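Long-range contacts in uncharacterized protein (Bacteroides ovatus, PDB 3P02), which is of unknown function but probably comprises an E-set-like N-terminal domain and a larger beta-rich C-terminal domain of the BT_3044-like family: residues Glu7-Leu12 with Arg141-Thr146; Leu41-Ser46 with Ser103-Pro108; Arg207-Val212 with Ala234-Leu239. All coordinates share one frame; numbering follows the deposited sequence.

Contact 1 (Glu7-Leu12 with Arg141-Thr146); sequences EQFKQL and RKYYRT
Phe-9 meets Tyr-143 mainly through its CB, with only CG of its ring coming near. The CB lies 3.6 Å from the centroid of the Tyr-143 ring, a CH-pi contact over the face, and the two side chains cross at about a right angle. The rings, though only 17° from parallel, are slid so far apart that they barely overlap. Lys-10 adds its CG, 3.8 Å from Tyr-143 CE1, while CG of Lys-142 lies across the opposite face of the tyrosine.

The polar half belongs to Arg-145. Its NH2 gives a nearly straight bond (176°) to a lone pair of Phe-9 O, 3.0 Å away and in the guanidinium plane. The neighbouring NH1 donates to Ile-13 O and, over 2.8 Å, to a water that sits 2.9 Å from Phe-9 O. Leu-12 CB lies over one face of this group and Tyr-143 CB over the other, which probably limits how far it can tilt.

Tyr-143 OH is hydrogen-bonded to Asp-6 OD1. An alanine here would probably open a gap under Phe-9 CB and leave Asp-6 without its hydroxyl mate.

The type I turn from Arg-141 to Tyr-144 contains Tyr-143, and Arg-145 follows it just before strand 146-154. The short helix 6-9 and the loop after it pack against this connection from strand 122-130: the Phe-9 and Trp-4 rings meet edge-to-face, and Leu-12 touches Glu-130.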
loop_
_atom_site.group_PDB
_atom_site.type_symbol
_atom_site.label_atom_id
_atom_site.label_comp_id
_atom_site.label_asym_id
_atom_site.label_seq_id
_atom_site.Cartn_x
_atom_site.Cartn_y
_atom_site.Cartn_z
ATOM N N GLU A 7 0.689 33.381 17.822
ATOM C CA GLU A 7 0.190 32.794 19.070
ATOM C C GLU A 7 -1.312 32.490 18.981
ATOM O O GLU A 7 -1.722 31.441 19.478
ATOM C CB GLU A 7 0.497 33.707 20.271
ATOM C CG GLU A 7 1.981 33.790 20.614
ATOM C CD GLU A 7 2.850 34.578 19.648
ATOM O OE1 GLU A 7 2.448 35.699 19.259
ATOM O OE2 GLU A 7 3.926 34.065 19.264
ATOM N N GLN A 8 -2.113 33.391 18.328
ATOM C CA GLN A 8 -3.557 33.221 18.120
ATOM C C GLN A 8 -3.829 31.944 17.309
ATOM O O GLN A 8 -4.841 31.276 17.521
ATOM C CB GLN A 8 -4.137 34.445 17.395
ATOM C CG GLN A 8 -5.652 34.595 17.502
ATOM C CD GLN A 8 -6.233 35.508 16.442
ATOM O OE1 GLN A 8 -7.208 35.164 15.772
ATOM N NE2 GLN A 8 -5.668 36.700 16.276
ATOM N N PHE A 9 -2.928 31.611 16.379
ATOM C CA PHE A 9 -3.065 30.412 15.556
ATOM C C PHE A 9 -2.391 29.215 16.240
ATOM O O PHE A 9 -2.646 28.062 15.864
ATOM C CB PHE A 9 -2.502 30.649 14.156
ATOM C CG PHE A 9 -3.283 31.669 13.371
ATOM C CD1 PHE A 9 -4.482 31.329 12.755
ATOM C CD2 PHE A 9 -2.838 32.980 13.271
ATOM C CE1 PHE A 9 -5.224 32.288 12.061
ATOM C CE2 PHE A 9 -3.567 33.932 12.555
ATOM C CZ PHE A 9 -4.756 33.580 11.954
ATOM N N LYS A 10 -1.555 29.503 17.267
ATOM C CA LYS A 10 -0.865 28.505 18.086
ATOM C C LYS A 10 -1.581 28.333 19.468
ATOM O O LYS A 10 -0.935 28.148 20.516
ATOM C CB LYS A 10 0.640 28.793 18.221
ATOM C CG LYS A 10 1.408 28.368 16.974
ATOM C CD LYS A 10 2.821 27.912 17.275
ATOM C CE LYS A 10 3.843 29.006 17.090
ATOM N NZ LYS A 10 5.176 28.444 16.756
ATOM N N GLN A 11 -2.925 28.373 19.429
ATOM C CA GLN A 11 -3.850 28.101 20.535
ATOM C C GLN A 11 -5.029 27.305 19.949
ATOM O O GLN A 11 -5.957 26.922 20.659
ATOM C CB GLN A 11 -4.284 29.365 21.312
ATOM C CG GLN A 11 -4.879 30.514 20.492
ATOM C CD GLN A 11 -6.374 30.463 20.255
ATOM O OE1 GLN A 11 -7.132 29.724 20.904
ATOM N NE2 GLN A 11 -6.840 31.303 19.340
ATOM N N LEU A 12 -4.951 27.045 18.635
ATOM C CA LEU A 12 -5.919 26.282 17.873
ATOM C C LEU A 12 -5.478 24.828 17.757
ATOM O O LEU A 12 -4.419 24.437 18.263
ATOM C CB LEU A 12 -6.171 26.917 16.497
ATOM C CG LEU A 12 -6.700 28.386 16.530
ATOM C CD1 LEU A 12 -6.771 28.969 15.131
ATOM C CD2 LEU A 12 -8.064 28.489 17.218
ATOM N N ARG A 141 -1.944 24.998 6.021
ATOM C CA ARG A 141 -0.824 24.091 5.795
ATOM C C ARG A 141 0.240 24.263 6.904
ATOM O O ARG A 141 0.685 23.264 7.498
ATOM C CB ARG A 141 -0.240 24.352 4.403
ATOM C CG ARG A 141 0.937 23.484 3.999
ATOM C CD ARG A 141 1.347 23.828 2.573
ATOM N NE ARG A 141 0.549 23.099 1.598
ATOM C CZ ARG A 141 0.697 23.220 0.283
ATOM N NH1 ARG A 141 1.581 24.070 -0.215
ATOM N NH2 ARG A 141 -0.050 22.506 -0.541
ATOM N N LYS A 142 0.620 25.518 7.186
ATOM C CA LYS A 142 1.615 25.861 8.190
ATOM C C LYS A 142 1.237 25.272 9.556
ATOM O O LYS A 142 2.104 24.738 10.259
ATOM C CB LYS A 142 1.788 27.385 8.287
ATOM C CG LYS A 142 2.707 27.843 9.418
ATOM C CD LYS A 142 2.789 29.355 9.507
ATOM C CE LYS A 142 3.447 29.823 10.797
ATOM N NZ LYS A 142 4.855 29.347 10.938
ATOM N N TYR A 143 -0.059 25.330 9.894
ATOM C CA TYR A 143 -0.541 24.898 11.200
ATOM C C TYR A 143 -1.096 23.485 11.225
ATOM O O TYR A 143 -1.738 23.131 12.211
ATOM C CB TYR A 143 -1.576 25.886 11.720
ATOM C CG TYR A 143 -0.951 27.231 12.004
ATOM C CD1 TYR A 143 0.004 27.381 13.011
ATOM C CD2 TYR A 143 -1.277 28.347 11.238
ATOM C CE1 TYR A 143 0.627 28.606 13.241
ATOM C CE2 TYR A 143 -0.670 29.579 11.468
ATOM C CZ TYR A 143 0.288 29.702 12.464
ATOM O OH TYR A 143 0.881 30.917 12.700
ATOM N N TYR A 144 -0.808 22.667 10.201
ATOM C CA TYR A 144 -1.178 21.255 10.141
ATOM C C TYR A 144 -2.660 21.011 10.462
ATOM O O TYR A 144 -2.982 20.066 11.195
ATOM C CB TYR A 144 -0.283 20.419 11.096
ATOM C CG TYR A 144 1.192 20.715 10.962
ATOM C CD1 TYR A 144 1.944 20.154 9.936
ATOM C CD2 TYR A 144 1.829 21.596 11.832
ATOM C CE1 TYR A 144 3.297 20.461 9.778
ATOM C CE2 TYR A 144 3.179 21.909 11.685
ATOM C CZ TYR A 144 3.915 21.323 10.670
ATOM O OH TYR A 144 5.256 21.617 10.531
ATOM N N ARG A 145 -3.568 21.789 9.848
ATOM C CA ARG A 145 -4.994 21.564 10.082
ATOM C C ARG A 145 -5.520 20.329 9.344
ATOM O O ARG A 145 -6.567 19.815 9.737
ATOM C CB ARG A 145 -5.851 22.768 9.627
ATOM C CG ARG A 145 -5.509 24.094 10.244
ATOM C CD ARG A 145 -5.502 24.114 11.758
ATOM N NE ARG A 145 -5.178 25.490 12.136
ATOM C CZ ARG A 145 -4.539 25.860 13.238
ATOM N NH1 ARG A 145 -4.175 24.952 14.142
ATOM N NH2 ARG A 145 -4.214 27.134 13.423
ATOM N N THR A 146 -4.812 19.868 8.309
ATOM C CA THR A 146 -5.235 18.777 7.426
ATOM C C THR A 146 -4.206 17.644 7.375
ATOM O O THR A 146 -3.014 17.878 7.179
ATOM C CB THR A 146 -5.506 19.378 6.025
ATOM O OG1 THR A 146 -6.571 20.317 6.192
ATOM C CG2 THR A 146 -5.941 18.338 4.993
HETATM O O HOH W 1 -2.250 25.249 16.167
#

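Contact 2 (Leu41-Ser46 with Ser103-Pro108); sequences LPVLVS and SHALLP
Leu-41 pairs with Leu-107 in a regular antiparallel ladder between strands 36-45 and 104-112, part of a four-stranded sheet that packs face to face on strands 55-61 and 95-98, consistent with the beta sandwich of E-set domains. Leu-41 with Leu-107 and Val-43 with Ala-105 are hydrogen-bonded pairs, whereas Pro-42 with Leu-106 and Leu-44 with His-104 are non-hydrogen-bonded pairs, an alternation that places proline where no N-H is needed toward this neighbour.

Val-43 illustrates how the inner face is built. Its CB lies 3.9 Å from Ala-105 CB and 3.5 Å from Ala-105 O. From there the side chain forks: CG1, anti to the backbone N (chi1 174°), stays beside the alanine methyl at 4.2 Å, and CG2 leans the other way along the partner strand, 4.4 Å from Leu-107 CB. Ile-98 and Phe-59 of the facing strands complete its surroundings, with Ile-13 and Phe-15 of strand 13-15 beside it.

On the other face, which carries Pro-42, Leu-44, His-104 and Leu-106, contacts are sparser. Leu-106 bends back toward its neighbour there, its CD2 settling 3.7 Å from Pro-42 CA.

At the end of the ladder Ser-103 stands outside the regular strand, yet its carbonyl O still accepts from Val-45 N at 2.8 Å, and its CB rests 3.5 Å from Val-45 O.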
loop_
_atom_site.group_PDB
_atom_site.type_symbol
_atom_site.label_atom_id
_atom_site.label_comp_id
_atom_site.label_asym_id
_atom_site.label_seq_id
_atom_site.Cartn_x
_atom_site.Cartn_y
_atom_site.Cartn_z
ATOM N N LEU A 41 -5.621 8.880 14.882
ATOM C CA LEU A 41 -4.968 10.068 14.369
ATOM C C LEU A 41 -4.797 11.093 15.521
ATOM O O LEU A 41 -5.807 11.583 16.022
ATOM C CB LEU A 41 -5.834 10.629 13.222
ATOM C CG LEU A 41 -5.384 11.933 12.569
ATOM C CD1 LEU A 41 -3.937 11.875 12.099
ATOM C CD2 LEU A 41 -6.273 12.261 11.381
ATOM N N PRO A 42 -3.541 11.429 15.931
ATOM C CA PRO A 42 -3.351 12.356 17.063
ATOM C C PRO A 42 -3.780 13.774 16.736
ATOM O O PRO A 42 -3.458 14.294 15.658
ATOM C CB PRO A 42 -1.838 12.295 17.352
ATOM C CG PRO A 42 -1.373 10.998 16.742
ATOM C CD PRO A 42 -2.253 10.860 15.489
ATOM N N VAL A 43 -4.462 14.401 17.707
ATOM C CA VAL A 43 -4.944 15.777 17.649
ATOM C C VAL A 43 -4.178 16.531 18.737
ATOM O O VAL A 43 -4.071 16.006 19.847
ATOM C CB VAL A 43 -6.496 15.796 17.881
ATOM C CG1 VAL A 43 -7.048 17.225 17.977
ATOM C CG2 VAL A 43 -7.222 15.018 16.779
ATOM N N LEU A 44 -3.653 17.726 18.439
ATOM C CA LEU A 44 -2.939 18.562 19.429
ATOM C C LEU A 44 -3.640 19.865 19.644
ATOM O O LEU A 44 -4.050 20.481 18.665
ATOM C CB LEU A 44 -1.512 18.918 18.932
ATOM C CG LEU A 44 -0.484 17.847 18.615
ATOM C CD1 LEU A 44 0.719 18.475 17.945
ATOM C CD2 LEU A 44 0.002 17.138 19.867
ATOM N N VAL A 45 -3.701 20.346 20.898
ATOM C CA VAL A 45 -4.188 21.685 21.234
ATOM C C VAL A 45 -2.915 22.429 21.629
ATOM O O VAL A 45 -2.302 22.080 22.645
ATOM C CB VAL A 45 -5.280 21.725 22.344
ATOM C CG1 VAL A 45 -5.818 23.140 22.503
ATOM C CG2 VAL A 45 -6.421 20.753 22.056
ATOM N N SER A 46 -2.474 23.395 20.811
ATOM C CA SER A 46 -1.244 24.144 21.095
ATOM C C SER A 46 -1.459 25.182 22.213
ATOM O O SER A 46 -0.489 25.779 22.690
ATOM C CB SER A 46 -0.707 24.802 19.830
ATOM O OG SER A 46 -0.214 23.817 18.936
ATOM N N SER A 103 -4.541 18.730 26.452
ATOM C CA SER A 103 -4.005 19.346 25.221
ATOM C C SER A 103 -3.851 18.327 24.078
ATOM O O SER A 103 -3.255 18.624 23.041
ATOM C CB SER A 103 -2.667 20.015 25.499
ATOM O OG SER A 103 -1.670 19.019 25.651
ATOM N N HIS A 104 -4.381 17.139 24.280
ATOM C CA HIS A 104 -4.295 16.091 23.284
ATOM C C HIS A 104 -5.664 15.453 23.100
ATOM O O HIS A 104 -6.520 15.534 23.983
ATOM C CB HIS A 104 -3.260 15.032 23.749
ATOM C CG HIS A 104 -3.639 14.403 25.060
ATOM N ND1 HIS A 104 -4.369 13.228 25.108
ATOM C CD2 HIS A 104 -3.445 14.851 26.324
ATOM C CE1 HIS A 104 -4.567 12.983 26.399
ATOM N NE2 HIS A 104 -4.043 13.934 27.168
ATOM N N ALA A 105 -5.849 14.784 21.964
ATOM C CA ALA A 105 -7.032 13.988 21.654
ATOM C C ALA A 105 -6.695 13.029 20.532
ATOM O O ALA A 105 -5.609 13.110 19.955
ATOM C CB ALA A 105 -8.200 14.885 21.258
ATOM N N LEU A 106 -7.597 12.082 20.265
ATOM C CA LEU A 106 -7.408 11.113 19.191
ATOM C C LEU A 106 -8.641 11.020 18.333
ATOM O O LEU A 106 -9.753 10.984 18.856
ATOM C CB LEU A 106 -7.107 9.733 19.786
ATOM C CG LEU A 106 -5.693 9.548 20.351
ATOM C CD1 LEU A 106 -5.616 8.247 21.066
ATOM C CD2 LEU A 106 -4.623 9.593 19.238
ATOM N N LEU A 107 -8.439 10.990 17.027
ATOM C CA LEU A 107 -9.519 10.779 16.096
ATOM C C LEU A 107 -9.432 9.334 15.641
ATOM O O LEU A 107 -8.502 9.001 14.905
ATOM C CB LEU A 107 -9.487 11.742 14.901
ATOM C CG LEU A 107 -10.594 11.505 13.835
ATOM C CD1 LEU A 107 -11.988 11.699 14.421
ATOM C CD2 LEU A 107 -10.399 12.422 12.652
ATOM N N PRO A 108 -10.331 8.458 16.105
ATOM C CA PRO A 108 -10.253 7.058 15.644
ATOM C C PRO A 108 -10.943 6.905 14.293
ATOM O O PRO A 108 -12.127 7.243 14.140
ATOM C CB PRO A 108 -10.933 6.256 16.753
ATOM C CG PRO A 108 -11.794 7.289 17.544
ATOM C CD PRO A 108 -11.459 8.680 17.044
#

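Contact 3 (Arg207-Val212 with Ala234-Leu239); sequences RINYKV and AENEKL
Asn-236 turns the edge of its side-chain amide toward Asn-209: ND2 donates to the backbone O of Asn-209 over 2.8 Å, the acceptor lying in the amide plane and the N-H pointing at a carbonyl lone pair almost without a bend (176°). The same nitrogen has a second hydrogen-bond partner in Tyr-279 OH. The two asparagine amides do not stack; their planes are 47° apart, and ND2 instead lies 3.5 Å from Asn-209 CB. At the Tyr-210 ring, Leu-239 CD2 approaches obliquely, 3.4 Å from CD1, while Arg-200 makes a cation-pi contact with the ring and the tyrosine OH is hydrogen-bonded to Thr-280 OG1.

The other end of the Asn-236 amide works within its own segment. CG stands anti to the backbone N (chi1 -177°), 3.6 Å from Asn-209 O, and OD1 accepts from Lys-238 N, which stands well above the plane of the amide C=O. This is an Asx turn, and it leads into the short 3-10 segment 237-239. Asn-209 closes a second 3-10 segment, 207-209, which leads toward strand 211-220. The contact therefore ties the entry of that strand to the loop between strands 228-234 and 242-255, at one end of the large antiparallel sheet of the C-terminal domain.

Leu-239 fits closely here, its CG only 3.3 Å from Asn-209 O, so a polar acceptor is flanked by the amide and by hydrocarbon.

Water fills in where direct bonds stop. One molecule donates to Lys-211 O at 2.7 Å and accepts from Asn-236 N at 2.9 Å. A second accepts from Lys-211 NZ and donates to Glu-235 OE1 at 2.7 Å, bridging opposite charges that do not themselves touch.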
loop_
_atom_site.group_PDB
_atom_site.type_symbol
_atom_site.label_atom_id
_atom_site.label_comp_id
_atom_site.label_asym_id
_atom_site.label_seq_id
_atom_site.Cartn_x
_atom_site.Cartn_y
_atom_site.Cartn_z
ATOM N N ARG A 207 -0.910 0.017 -16.238
ATOM C CA ARG A 207 -0.608 -1.120 -15.365
ATOM C C ARG A 207 -1.744 -2.150 -15.193
ATOM O O ARG A 207 -1.453 -3.337 -15.145
ATOM C CB ARG A 207 -0.118 -0.638 -14.000
ATOM C CG ARG A 207 -1.165 0.092 -13.178
ATOM C CD ARG A 207 -0.520 0.763 -11.988
ATOM N NE ARG A 207 -1.521 1.454 -11.177
ATOM C CZ ARG A 207 -2.024 2.640 -11.483
ATOM N NH1 ARG A 207 -1.604 3.291 -12.569
ATOM N NH2 ARG A 207 -2.915 3.216 -10.683
ATOM N N ILE A 208 -3.026 -1.714 -15.094
ATOM C CA ILE A 208 -4.093 -2.729 -14.880
ATOM C C ILE A 208 -4.101 -3.786 -15.996
ATOM O O ILE A 208 -4.421 -4.936 -15.738
ATOM C CB ILE A 208 -5.474 -2.049 -14.765
ATOM C CG1 ILE A 208 -5.514 -1.205 -13.474
ATOM C CG2 ILE A 208 -6.609 -3.101 -14.788
ATOM C CD1 ILE A 208 -6.862 -0.295 -13.357
ATOM N N ASN A 209 -3.740 -3.403 -17.227
ATOM C CA ASN A 209 -3.718 -4.359 -18.348
ATOM C C ASN A 209 -2.730 -5.505 -18.155
ATOM O O ASN A 209 -2.808 -6.500 -18.884
ATOM C CB ASN A 209 -3.292 -3.622 -19.620
ATOM C CG ASN A 209 -4.242 -2.516 -19.972
ATOM O OD1 ASN A 209 -5.452 -2.649 -19.787
ATOM N ND2 ASN A 209 -3.715 -1.485 -20.605
ATOM N N TYR A 210 -1.742 -5.315 -17.238
ATOM C CA TYR A 210 -0.626 -6.253 -17.068
ATOM C C TYR A 210 -0.678 -6.995 -15.741
ATOM O O TYR A 210 0.301 -7.611 -15.348
ATOM C CB TYR A 210 0.718 -5.484 -17.250
ATOM C CG TYR A 210 0.823 -5.037 -18.690
ATOM C CD1 TYR A 210 1.219 -5.928 -19.685
ATOM C CD2 TYR A 210 0.396 -3.764 -19.084
ATOM C CE1 TYR A 210 1.168 -5.583 -21.029
ATOM C CE2 TYR A 210 0.348 -3.405 -20.435
ATOM C CZ TYR A 210 0.753 -4.314 -21.399
ATOM O OH TYR A 210 0.697 -3.973 -22.730
ATOM N N LYS A 211 -1.804 -6.940 -15.056
ATOM C CA LYS A 211 -1.955 -7.643 -13.780
ATOM C C LYS A 211 -1.874 -9.171 -13.920
ATOM O O LYS A 211 -2.573 -9.790 -14.740
ATOM C CB LYS A 211 -3.304 -7.287 -13.151
ATOM C CG LYS A 211 -3.330 -5.871 -12.567
ATOM C CD LYS A 211 -4.741 -5.426 -12.155
ATOM C CE LYS A 211 -5.273 -6.229 -10.984
ATOM N NZ LYS A 211 -6.699 -5.898 -10.685
ATOM N N VAL A 212 -1.012 -9.770 -13.094
ATOM C CA VAL A 212 -0.855 -11.228 -13.018
ATOM C C VAL A 212 -1.129 -11.613 -11.578
ATOM O O VAL A 212 -0.475 -11.094 -10.666
ATOM C CB VAL A 212 0.535 -11.704 -13.497
ATOM C CG1 VAL A 212 0.660 -13.217 -13.291
ATOM C CG2 VAL A 212 0.758 -11.331 -14.966
ATOM N N ALA A 234 -4.320 -14.511 -15.357
ATOM C CA ALA A 234 -4.564 -13.131 -15.730
ATOM C C ALA A 234 -6.038 -12.959 -15.974
ATOM O O ALA A 234 -6.723 -13.943 -16.268
ATOM C CB ALA A 234 -3.779 -12.750 -16.989
ATOM N N GLU A 235 -6.543 -11.739 -15.800
ATOM C CA GLU A 235 -7.943 -11.443 -16.142
ATOM C C GLU A 235 -8.051 -10.798 -17.531
ATOM O O GLU A 235 -9.092 -10.920 -18.170
ATOM C CB GLU A 235 -8.589 -10.495 -15.127
ATOM C CG GLU A 235 -8.953 -11.178 -13.833
ATOM C CD GLU A 235 -9.550 -10.263 -12.786
ATOM O OE1 GLU A 235 -9.570 -9.027 -12.988
ATOM O OE2 GLU A 235 -9.979 -10.795 -11.742
ATOM N N ASN A 236 -7.008 -10.067 -17.958
ATOM C CA ASN A 236 -7.003 -9.344 -19.233
ATOM C C ASN A 236 -6.755 -10.299 -20.401
ATOM O O ASN A 236 -5.618 -10.746 -20.593
ATOM C CB ASN A 236 -5.950 -8.235 -19.209
ATOM C CG ASN A 236 -5.954 -7.402 -20.476
ATOM O OD1 ASN A 236 -6.904 -7.471 -21.299
ATOM N ND2 ASN A 236 -4.930 -6.575 -20.659
ATOM N N GLU A 237 -7.800 -10.579 -21.203
ATOM C CA GLU A 237 -7.683 -11.481 -22.363
ATOM C C GLU A 237 -6.689 -10.957 -23.416
ATOM O O GLU A 237 -6.085 -11.770 -24.125
ATOM C CB GLU A 237 -9.051 -11.732 -23.014
ATOM C CG GLU A 237 -10.032 -12.502 -22.140
ATOM C CD GLU A 237 -9.662 -13.921 -21.741
ATOM O OE1 GLU A 237 -9.113 -14.665 -22.586
ATOM O OE2 GLU A 237 -9.947 -14.296 -20.580
ATOM N N LYS A 238 -6.497 -9.619 -23.498
ATOM C CA LYS A 238 -5.546 -9.010 -24.464
ATOM C C LYS A 238 -4.089 -9.326 -24.124
ATOM O O LYS A 238 -3.255 -9.273 -25.017
ATOM C CB LYS A 238 -5.728 -7.505 -24.578
ATOM C CG LYS A 238 -7.120 -7.115 -25.063
ATOM C CD LYS A 238 -7.148 -5.641 -25.432
ATOM C CE LYS A 238 -8.560 -5.169 -25.723
ATOM N NZ LYS A 238 -8.541 -3.880 -26.450
ATOM N N LEU A 239 -3.787 -9.712 -22.863
ATOM C CA LEU A 239 -2.412 -10.104 -22.489
ATOM C C LEU A 239 -1.946 -11.377 -23.175
ATOM O O LEU A 239 -0.738 -11.660 -23.195
ATOM C CB LEU A 239 -2.364 -10.377 -20.984
ATOM C CG LEU A 239 -1.816 -9.393 -20.032
ATOM C CD1 LEU A 239 -1.542 -10.078 -18.681
ATOM C CD2 LEU A 239 -0.523 -8.760 -20.534
HETATM O O HOH W 2 -4.974 -9.408 -15.987
HETATM O O HOH W 3 -7.625 -7.160 -13.134
#

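In the fold
Contacts 1 and 2 are neighbours in the N-terminal half of the chain, their centres 13 Å apart, and they touch: Lys-10 O lies 3.4 Å from Ser-46 CB. In sequence, both strands of contact 2 lie between the two segments of contact 1. Strand 13-15, which follows 7-12 directly, pairs with strand 36-45 and so carries one contact into the other. Contact 3 belongs to the C-terminal half, beyond the centre of the chain; its centre is about 47 Å from that of contact 1 and 44 Å from that of contact 2, with nearest atoms about 22 and 24 Å away. With the function unknown, no site can be used to place them.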